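Side-chain contacts in F420-H2 Dependent Reductase A (Mycobacterium smegmatis str. MC2 155, PDB 3H96), which probably transfers electrons between reduced coenzyme F420 and quinones, and belongs to mycobacterial F420H2-dependent reductases that catalyse aflatoxin degradation: residues A[35-40]-A[44-49]; A[50-55]-A[60-65]; A[66-69]-A[74-77]; A[110-115]-A[120-125]. All blocks are in the same frame, centred on the assembly; numbering follows the deposited sequence. Where two conformers were deposited one is given.

Interaction 1: residues A[35-40]-A[44-49]; sequences VHHVGR and KAAVTP
The beta hairpin of strands 32-38 and 45-51 pairs Val35 with Thr48 and His37 with Ala46 as antiparallel hydrogen-bonded pairs. The first is joined by Val35 N to Thr48 O and Thr48 N to Val35 O, both 2.9 Å. In the second, His37 N reaches Ala46 O at 2.9 Å and Ala46 N returns to His37 O at 2.8 Å. Gly39 N to Lys44 O (3.0 Å) carries the pairing on toward the connecting turn. The strand directions differ by 149°, so the two-stranded unit is twisted. The hairpin lies at one margin of the sheet of a split beta-barrel, the fold expected of the FMN-binding clan, where 32-38 also pairs through its other edge with strand 86-91.

A side-chain hydrogen bond joins His37 and Thr48 on their shared face. His37 carries CG between its backbone N and carbonyl carbon (chi1 51°), which tips the imidazole across to the partner strand. There NE2 meets Thr48 OG1 at 2.7 Å, near the ring plane and fairly straight (161° at the hydrogen). Asn80 ND2 bonds ND1, and two grips on one ring should fix its rotation. Ala46 CB sits beneath a face of this imidazole in a CH-pi contact, 3.9 Å from the centroid. On the opposite side of the sheet, His36 and Val47 run side by side, with Val47 CG2 over the His36 ring, 3.8 Å from its centroid and displaced toward the rim. Helix 8-18 packs onto this pair through Arg17 and Ile13.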
# COMPACT_ATOMS: atom_id res chain seq x y z
N VAL A 35 -5.13 3.85 3.79
CA VAL A 35 -6.01 2.77 3.33
C VAL A 35 -6.96 2.45 4.46
O VAL A 35 -6.52 2.10 5.59
CB VAL A 35 -5.20 1.53 2.95
CG1 VAL A 35 -6.14 0.33 2.62
CG2 VAL A 35 -4.10 1.90 1.83
N HIS A 36 -8.25 2.58 4.21
CA HIS A 36 -9.25 2.18 5.22
C HIS A 36 -9.61 0.75 4.88
O HIS A 36 -10.05 0.47 3.75
CB HIS A 36 -10.56 3.02 5.14
CG HIS A 36 -10.41 4.44 5.56
ND1 HIS A 36 -9.56 5.32 4.92
CD2 HIS A 36 -11.03 5.15 6.53
CE1 HIS A 36 -9.65 6.51 5.49
NE2 HIS A 36 -10.55 6.44 6.46
N HIS A 37 -9.47 -0.15 5.86
CA HIS A 37 -9.74 -1.55 5.65
C HIS A 37 -10.50 -2.08 6.86
O HIS A 37 -10.64 -1.38 7.91
CB HIS A 37 -8.44 -2.37 5.36
CG HIS A 37 -7.34 -2.16 6.36
ND1 HIS A 37 -6.97 -3.12 7.27
CD2 HIS A 37 -6.55 -1.08 6.60
CE1 HIS A 37 -6.02 -2.64 8.06
NE2 HIS A 37 -5.73 -1.41 7.65
N VAL A 38 -10.98 -3.31 6.72
CA VAL A 38 -11.75 -3.90 7.79
C VAL A 38 -11.29 -5.32 8.00
O VAL A 38 -11.10 -6.08 7.04
CB VAL A 38 -13.28 -3.83 7.48
CG1 VAL A 38 -13.74 -5.06 6.72
CG2 VAL A 38 -14.10 -3.67 8.77
N GLY A 39 -11.09 -5.68 9.27
CA GLY A 39 -10.51 -6.99 9.62
C GLY A 39 -11.38 -8.13 9.11
O GLY A 39 -12.57 -8.17 9.44
N ARG A 40 -10.80 -8.99 8.27
CA ARG A 40 -11.53 -10.07 7.68
C ARG A 40 -12.02 -11.07 8.73
O ARG A 40 -12.91 -11.84 8.46
CB ARG A 40 -10.68 -10.74 6.61
CG ARG A 40 -9.37 -11.34 7.18
CD ARG A 40 -8.85 -12.46 6.28
NE ARG A 40 -7.72 -13.13 6.94
CZ ARG A 40 -7.35 -14.39 6.72
NH1 ARG A 40 -7.98 -15.13 5.82
NH2 ARG A 40 -6.32 -14.88 7.40
N LYS A 44 -13.37 -5.18 12.27
CA LYS A 44 -13.09 -3.85 12.82
C LYS A 44 -12.36 -3.01 11.79
O LYS A 44 -11.39 -3.49 11.23
CB LYS A 44 -12.13 -3.90 14.01
CG LYS A 44 -12.57 -4.54 15.34
CD LYS A 44 -11.62 -3.87 16.44
CE LYS A 44 -10.97 -2.57 15.82
NZ LYS A 44 -10.33 -1.52 16.75
N ALA A 45 -12.79 -1.75 11.65
CA ALA A 45 -12.23 -0.76 10.72
C ALA A 45 -10.81 -0.33 11.18
O ALA A 45 -10.57 -0.15 12.37
CB ALA A 45 -13.20 0.54 10.63
N ALA A 46 -9.90 -0.10 10.25
CA ALA A 46 -8.58 0.38 10.61
C ALA A 46 -8.17 1.24 9.44
O ALA A 46 -8.77 1.14 8.35
CB ALA A 46 -7.62 -0.80 10.74
N VAL A 47 -7.16 2.08 9.66
CA VAL A 47 -6.67 3.02 8.67
C VAL A 47 -5.14 2.86 8.73
O VAL A 47 -4.53 2.99 9.82
CB VAL A 47 -7.05 4.46 9.00
CG1 VAL A 47 -6.43 5.38 7.95
CG2 VAL A 47 -8.59 4.63 9.04
N THR A 48 -4.52 2.51 7.60
CA THR A 48 -3.10 2.21 7.62
C THR A 48 -2.46 3.11 6.57
O THR A 48 -2.83 3.02 5.39
CB THR A 48 -2.81 0.68 7.35
OG1 THR A 48 -3.47 -0.12 8.36
CG2 THR A 48 -1.25 0.38 7.37
N PRO A 49 -1.50 3.95 6.98
CA PRO A 49 -0.81 4.77 5.96
C PRO A 49 0.28 3.94 5.32
O PRO A 49 0.88 3.09 6.00
CB PRO A 49 -0.20 5.93 6.76
CG PRO A 49 -0.02 5.33 8.17
CD PRO A 49 -0.99 4.20 8.35

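Interaction 2: residues A[50-55]-A[60-65]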
# COMPACT_ATOMS: atom_id res chain seq x y z
N MSE A 50 0.57 4.20 4.04
CA MSE A 50 1.65 3.45 3.40
C MSE A 50 2.01 4.19 2.15
O MSE A 50 1.27 5.08 1.74
CB MSE A 50 1.13 2.00 3.07
CG MSE A 50 0.05 2.00 2.00
SE MSE A 50 -0.63 0.18 1.82
CE MSE A 50 -1.52 -0.09 3.59
N MSE A 51 3.17 3.86 1.54
CA MSE A 51 3.49 4.38 0.23
C MSE A 51 2.64 3.78 -0.90
O MSE A 51 2.12 2.68 -0.76
CB MSE A 51 4.97 4.06 -0.06
CG MSE A 51 5.95 4.96 0.75
SE MSE A 51 7.77 4.48 0.08
CE MSE A 51 8.96 5.49 1.35
N TYR A 52 2.49 4.50 -2.01
CA TYR A 52 2.02 3.84 -3.21
C TYR A 52 2.85 4.19 -4.41
O TYR A 52 3.61 5.13 -4.38
CB TYR A 52 0.55 4.22 -3.46
CG TYR A 52 0.34 5.61 -3.94
CD1 TYR A 52 0.43 5.92 -5.32
CD2 TYR A 52 0.02 6.62 -3.04
CE1 TYR A 52 0.21 7.19 -5.80
CE2 TYR A 52 -0.18 7.94 -3.50
CZ TYR A 52 -0.11 8.23 -4.86
OH TYR A 52 -0.37 9.55 -5.26
N LEU A 53 2.69 3.43 -5.49
CA LEU A 53 3.30 3.79 -6.75
C LEU A 53 2.18 4.07 -7.69
O LEU A 53 1.31 3.20 -7.91
CB LEU A 53 4.15 2.61 -7.26
CG LEU A 53 4.85 2.87 -8.62
CD1 LEU A 53 6.05 3.84 -8.40
CD2 LEU A 53 5.42 1.56 -9.13
N PRO A 54 2.17 5.27 -8.31
CA PRO A 54 1.09 5.46 -9.28
C PRO A 54 1.22 4.61 -10.57
O PRO A 54 2.30 4.18 -10.99
CB PRO A 54 1.09 6.98 -9.59
CG PRO A 54 2.53 7.58 -8.97
CD PRO A 54 3.13 6.41 -8.16
N SER A 55 0.09 4.24 -11.15
CA SER A 55 0.09 3.41 -12.33
C SER A 55 0.70 4.22 -13.46
O SER A 55 0.40 5.34 -13.65
CB SER A 55 -1.30 2.96 -12.73
OG SER A 55 -1.32 2.50 -14.03
N GLY A 60 -6.05 7.10 -12.11
CA GLY A 60 -7.04 6.54 -11.16
C GLY A 60 -6.66 5.20 -10.53
O GLY A 60 -7.26 4.83 -9.51
N THR A 61 -5.62 4.53 -11.04
CA THR A 61 -5.08 3.26 -10.39
C THR A 61 -3.78 3.51 -9.63
O THR A 61 -2.93 4.20 -10.15
CB THR A 61 -4.90 2.12 -11.46
OG1 THR A 61 -6.19 1.79 -11.97
CG2 THR A 61 -4.34 0.81 -10.86
N ILE A 62 -3.64 3.00 -8.38
CA ILE A 62 -2.37 3.10 -7.64
C ILE A 62 -2.04 1.67 -7.24
O ILE A 62 -2.93 0.81 -7.17
CB ILE A 62 -2.42 4.09 -6.41
CG1 ILE A 62 -3.43 3.65 -5.33
CG2 ILE A 62 -2.75 5.58 -6.91
CD1 ILE A 62 -3.33 4.47 -3.95
N TYR A 63 -0.77 1.40 -6.99
CA TYR A 63 -0.29 0.10 -6.54
C TYR A 63 0.22 0.19 -5.14
O TYR A 63 0.97 1.13 -4.84
CB TYR A 63 0.86 -0.34 -7.46
CG TYR A 63 0.39 -0.56 -8.84
CD1 TYR A 63 -0.50 -1.60 -9.11
CD2 TYR A 63 0.80 0.27 -9.88
CE1 TYR A 63 -0.94 -1.83 -10.41
CE2 TYR A 63 0.35 0.06 -11.16
CZ TYR A 63 -0.51 -0.99 -11.41
OH TYR A 63 -0.93 -1.25 -12.71
N VAL A 64 -0.19 -0.74 -4.24
CA VAL A 64 0.40 -0.77 -2.90
C VAL A 64 1.15 -2.09 -2.72
O VAL A 64 0.92 -3.04 -3.48
CB VAL A 64 -0.62 -0.54 -1.78
CG1 VAL A 64 -1.27 0.93 -1.90
CG2 VAL A 64 -1.77 -1.49 -1.94
N PHE A 65 2.02 -2.15 -1.72
CA PHE A 65 2.99 -3.26 -1.63
C PHE A 65 2.83 -3.80 -0.29
O PHE A 65 3.07 -3.08 0.70
CB PHE A 65 4.44 -2.68 -1.79
CG PHE A 65 4.65 -2.05 -3.13
CD1 PHE A 65 5.02 -2.84 -4.27
CD2 PHE A 65 4.29 -0.72 -3.33
CE1 PHE A 65 5.09 -2.29 -5.53
CE2 PHE A 65 4.38 -0.15 -4.63
CZ PHE A 65 4.78 -0.92 -5.70
O HOH W 1 2.54 0.05 -0.04
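Ile62 lies against one face of the Tyr52 ring. Both ends of its branched side chain meet that face: CD1 is over the CG side, 4.2 Å from the centroid and 27° off the normal, while CG2 presses on CE1 of Tyr52 at 3.5 Å. Both branches reach the ring because CG1 of Ile62 lies between the backbone N and carbonyl carbon (chi1 63°), and the two side chains cross at about a right angle. Further along, the selenium atom SE of Met50 (a selenomethionine) packs on Val64 CB at 3.7 Å, again nearly crosswise.

Strand 61-65 forms an antiparallel hairpin with 53-54, in which Leu53 N donates to Tyr63 O at 2.9 Å and Tyr63 N donates to Leu53 O. Toward Met51 the chains diverge, and one water fills the gap, donating to Met51 O at 2.8 Å and accepting from Phe65 N at 2.8 Å. Through Tyr52 the chain passes from strand 45-51 to 53-54, the outermost strands of the sheet, consistent with a sheet that curls round, as in the split beta-barrel expected of this clan.

Leu53 and Tyr63 occupy the other face. There Leu53 CB abuts the edge of the Phe65 ring, 3.8 Å from CE2, under a covering of Gln115 from helix 105-118. At the turn end, Ser55 CB rests 3.7 Å from Tyr63 CE2, while Ser55 OG bonds Asp58 N.

Interaction 3: residues A[66-69]-A[74-77]; sequences ASKA and NPAW
The two arms of the loop from strand 61-65 to helix 76-84 approach without hydrogen bonds, Lys68 CA and Pro75 CA being nearest at 5.9 Å; Ala66 and Pro75 touch across it. The loop thus connects the sheet of the probable split beta-barrel to a helix. Its first arm leaves the extended region at Ala66, and Lys68 (phi 45°, psi 43°) and Ala69 both adopt left-handed backbone angles, which turns the chain. The second arm is still extended at Pro75 and becomes helical directly afterwards.

Pro75 packs against both Ala66 and Trp77. Its CD lies 3.7 Å from Ala66 CB and 3.4 Å from Ala66 O, so the pyrrolidine is seated against both the methyl and the carbonyl of the opposing arm. Within its own arm, Pro75 CG sits 3.5 Å above one face of the Trp77 ring, toward the rim. Trp77 holds its CG between the backbone N and carbonyl carbon (chi1 65°), and the six-membered part of the indole is thereby brought obliquely to Ala66, with CZ2 3.6 Å from CA and CH2 3.8 Å from CB. The indole also touches Thr48 and Met50 of strand 45-51. Arg133 ties the two arms by polar bonds: NH1 to Ala66 O and to Asn74 OD1, NH2 to Ser67 O.

On the outer side the aliphatic part of Lys68 slides past Pro75 in the opposite direction. Its CD rests 3.7 Å from Pro75 CA, and beyond it Lys68 CE approaches Asn74 O to 4.1 Å.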
# COMPACT_ATOMS: atom_id res chain seq x y z
N ALA A 66 2.47 -5.07 -0.20
CA ALA A 66 2.27 -5.68 1.13
C ALA A 66 3.58 -6.15 1.76
O ALA A 66 3.75 -7.34 2.07
CB ALA A 66 1.22 -6.82 1.05
N SER A 67 4.52 -5.22 1.91
CA SER A 67 5.91 -5.51 2.20
C SER A 67 6.19 -5.81 3.69
O SER A 67 7.00 -6.69 4.03
CB SER A 67 6.75 -4.30 1.75
OG SER A 67 6.19 -3.09 2.25
N LYS A 68 5.49 -5.11 4.57
CA LYS A 68 5.67 -5.30 6.02
C LYS A 68 7.17 -5.37 6.40
O LYS A 68 7.60 -6.25 7.15
CB LYS A 68 4.91 -6.55 6.52
CG LYS A 68 4.81 -6.59 8.04
CD LYS A 68 3.59 -7.32 8.49
CE LYS A 68 3.88 -8.69 8.98
NZ LYS A 68 4.01 -8.67 10.46
N ALA A 69 7.94 -4.47 5.80
CA ALA A 69 9.39 -4.35 6.03
C ALA A 69 10.11 -5.68 5.87
O ALA A 69 11.10 -5.96 6.58
CB ALA A 69 9.65 -3.76 7.48
N ASN A 74 2.74 -11.86 5.41
CA ASN A 74 1.95 -10.74 4.91
C ASN A 74 1.25 -9.95 6.02
O ASN A 74 0.81 -10.53 7.04
CB ASN A 74 0.90 -11.24 3.97
CG ASN A 74 1.49 -11.82 2.74
OD1 ASN A 74 2.43 -11.26 2.14
ND2 ASN A 74 0.95 -12.96 2.32
N PRO A 75 1.12 -8.63 5.81
CA PRO A 75 0.37 -7.78 6.77
C PRO A 75 -1.14 -8.05 6.78
O PRO A 75 -1.71 -8.48 5.77
CB PRO A 75 0.69 -6.35 6.31
CG PRO A 75 0.93 -6.49 4.79
CD PRO A 75 1.56 -7.90 4.61
N ALA A 76 -1.80 -7.79 7.92
CA ALA A 76 -3.19 -8.04 8.03
C ALA A 76 -3.95 -7.24 6.96
O ALA A 76 -4.92 -7.76 6.41
CB ALA A 76 -3.77 -7.68 9.47
N TRP A 77 -3.57 -6.00 6.69
CA TRP A 77 -4.35 -5.22 5.68
C TRP A 77 -4.49 -5.90 4.28
O TRP A 77 -5.50 -5.77 3.58
CB TRP A 77 -3.87 -3.79 5.58
CG TRP A 77 -2.47 -3.58 5.06
CD1 TRP A 77 -1.34 -3.32 5.82
CD2 TRP A 77 -2.06 -3.59 3.70
NE1 TRP A 77 -0.24 -3.16 4.97
CE2 TRP A 77 -0.66 -3.34 3.68
CE3 TRP A 77 -2.72 -3.80 2.47
CZ2 TRP A 77 0.05 -3.24 2.51
CZ3 TRP A 77 -2.00 -3.75 1.32
CH2 TRP A 77 -0.62 -3.45 1.33

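Interaction 4: residues A[110-115]-A[120-125]; sequences RIYSEQ and PGFADY
Tyr112 and Phe122 cross at about a right angle, the phenol reaching past the ring edge to the backbone behind it. Tyr112 OH donates to Phe122 O at 2.7 Å; the carbonyl oxygen lies at the edge of the phenol in its plane, whereas the hydroxyl is tilted out of the carbonyl plane. The same hydroxyl oxygen stands at the edge of the phenyl ring of Phe122, 3.6 Å from CD1, and Tyr112 CE1 leans on Phe122 CB at 3.9 Å. The hydrogen bond and the contact with Phe122 CB together place the hydroxyl.

Gln115 approaches Phe122 differently, over a face. With CG anti to the backbone N (chi1 -177°), this atom is carried over the middle of the ring, 3.9 Å from the centroid and almost on the normal, as a CH-pi contact. A bend at chi2 then turns the amide steeply to the ring, the planes 78° apart, with Gln115 OE1 3.6 Å from Phe122 CE2. On the opposite face Tyr125 CE2 sits 3.9 Å above the ring plane, over the centre, so Phe122 is sandwiched between a residue of the preceding helix and one from the next turn of its own.

Ser67 and Met51 also touch Phe122. With the N-to-C directions 130° apart, the contact is that of two consecutive helices, 105-118 and 121-128, joined by a short connection and packed against the probable split beta-barrel.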
# COMPACT_ATOMS: atom_id res chain seq x y z
N ARG A 110 7.31 -6.32 -12.65
CA ARG A 110 7.66 -5.08 -13.23
C ARG A 110 7.29 -3.91 -12.34
O ARG A 110 8.07 -2.98 -12.21
CB ARG A 110 7.29 -4.91 -14.72
CG ARG A 110 5.91 -4.63 -15.00
CD ARG A 110 5.71 -4.13 -16.44
NE ARG A 110 4.37 -4.48 -16.90
CZ ARG A 110 3.25 -3.94 -16.41
NH1 ARG A 110 3.32 -3.04 -15.45
NH2 ARG A 110 2.07 -4.32 -16.89
N ILE A 111 6.12 -3.95 -11.71
CA ILE A 111 5.70 -2.84 -10.85
C ILE A 111 6.59 -2.83 -9.58
O ILE A 111 7.09 -1.78 -9.19
CB ILE A 111 4.24 -2.95 -10.51
CG1 ILE A 111 3.38 -2.72 -11.76
CG2 ILE A 111 3.81 -2.03 -9.32
CD1 ILE A 111 2.07 -3.48 -11.63
N TYR A 112 6.85 -4.02 -9.01
CA TYR A 112 7.76 -4.08 -7.90
C TYR A 112 9.13 -3.55 -8.30
O TYR A 112 9.72 -2.80 -7.54
CB TYR A 112 7.91 -5.51 -7.34
CG TYR A 112 8.37 -5.46 -5.90
CD1 TYR A 112 9.74 -5.33 -5.58
CD2 TYR A 112 7.43 -5.50 -4.85
CE1 TYR A 112 10.15 -5.24 -4.24
CE2 TYR A 112 7.81 -5.45 -3.51
CZ TYR A 112 9.21 -5.31 -3.24
OH TYR A 112 9.65 -5.25 -1.96
N SER A 113 9.66 -3.92 -9.48
CA SER A 113 10.98 -3.38 -9.87
C SER A 113 11.02 -1.88 -9.94
O SER A 113 12.00 -1.32 -9.59
CB SER A 113 11.50 -3.90 -11.21
OG SER A 113 11.34 -5.29 -11.16
N GLU A 114 9.96 -1.23 -10.41
CA GLU A 114 9.94 0.26 -10.48
C GLU A 114 9.93 0.84 -9.07
O GLU A 114 10.66 1.78 -8.73
CB GLU A 114 8.72 0.76 -11.32
CG GLU A 114 8.63 2.31 -11.50
CD GLU A 114 9.92 2.93 -12.14
OE1 GLU A 114 10.26 4.13 -11.87
OE2 GLU A 114 10.62 2.19 -12.86
N GLN A 115 9.12 0.24 -8.20
CA GLN A 115 9.13 0.71 -6.81
C GLN A 115 10.52 0.58 -6.17
O GLN A 115 11.01 1.53 -5.52
CB GLN A 115 8.11 -0.07 -5.98
CG GLN A 115 8.00 0.44 -4.48
CD GLN A 115 7.50 1.88 -4.29
OE1 GLN A 115 7.42 2.40 -3.13
NE2 GLN A 115 7.20 2.55 -5.36
N PRO A 120 15.23 1.69 -3.00
CA PRO A 120 15.86 0.36 -3.06
C PRO A 120 15.78 -0.43 -1.75
O PRO A 120 16.08 -1.63 -1.75
CB PRO A 120 17.31 0.67 -3.45
CG PRO A 120 17.22 1.95 -4.23
CD PRO A 120 16.10 2.76 -3.53
N GLY A 121 15.35 0.19 -0.65
CA GLY A 121 14.91 -0.60 0.52
C GLY A 121 13.91 -1.74 0.14
O GLY A 121 13.89 -2.85 0.78
N PHE A 122 13.08 -1.47 -0.87
CA PHE A 122 12.14 -2.50 -1.33
C PHE A 122 12.87 -3.75 -1.89
O PHE A 122 12.35 -4.87 -1.74
CB PHE A 122 11.10 -1.95 -2.29
CG PHE A 122 9.98 -1.20 -1.56
CD1 PHE A 122 8.78 -1.84 -1.24
CD2 PHE A 122 10.16 0.13 -1.17
CE1 PHE A 122 7.77 -1.17 -0.52
CE2 PHE A 122 9.15 0.80 -0.43
CZ PHE A 122 7.97 0.15 -0.14
N ALA A 123 14.06 -3.56 -2.48
CA ALA A 123 14.84 -4.70 -2.96
C ALA A 123 15.37 -5.49 -1.77
O ALA A 123 15.45 -6.71 -1.82
CB ALA A 123 16.02 -4.27 -3.93
N ASP A 124 15.69 -4.81 -0.68
CA ASP A 124 16.11 -5.54 0.52
C ASP A 124 14.94 -6.35 1.07
O ASP A 124 15.12 -7.51 1.48
CB ASP A 124 16.70 -4.58 1.57
CG ASP A 124 17.22 -5.32 2.84
OD1 ASP A 124 18.20 -6.09 2.74
OD2 ASP A 124 16.62 -5.16 3.94
N TYR A 125 13.71 -5.80 1.05
CA TYR A 125 12.58 -6.59 1.60
C TYR A 125 12.45 -7.89 0.83
O TYR A 125 12.16 -8.93 1.40
CB TYR A 125 11.25 -5.86 1.55
CG TYR A 125 11.25 -4.52 2.24
CD1 TYR A 125 12.09 -4.26 3.35
CD2 TYR A 125 10.40 -3.53 1.81
CE1 TYR A 125 12.06 -3.01 3.98
CE2 TYR A 125 10.37 -2.33 2.40
CZ TYR A 125 11.18 -2.06 3.49
OH TYR A 125 11.10 -0.80 4.02

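From the N terminus, the four contacts follow in series, each closing its own short loop; none nests in or crosses another. Interaction 1 closes the hairpin between strands 32-38 and 45-51. The second of these runs straight into interaction 2, which closes the next hairpin, and Val35 CG2 meets Met50 CE at 3.7 Å. Interaction 3 closes the loop from strand 61-65 to helix 76-84, and its Trp77 packs on both earlier contacts, touching His37 and Met50. Interaction 4 closes the turn between helices 105-118 and 121-128. It packs on interaction 2 through Phe65 and on interaction 3 through Ser67, but lies about 10 Å (nearest atoms) from interaction 1.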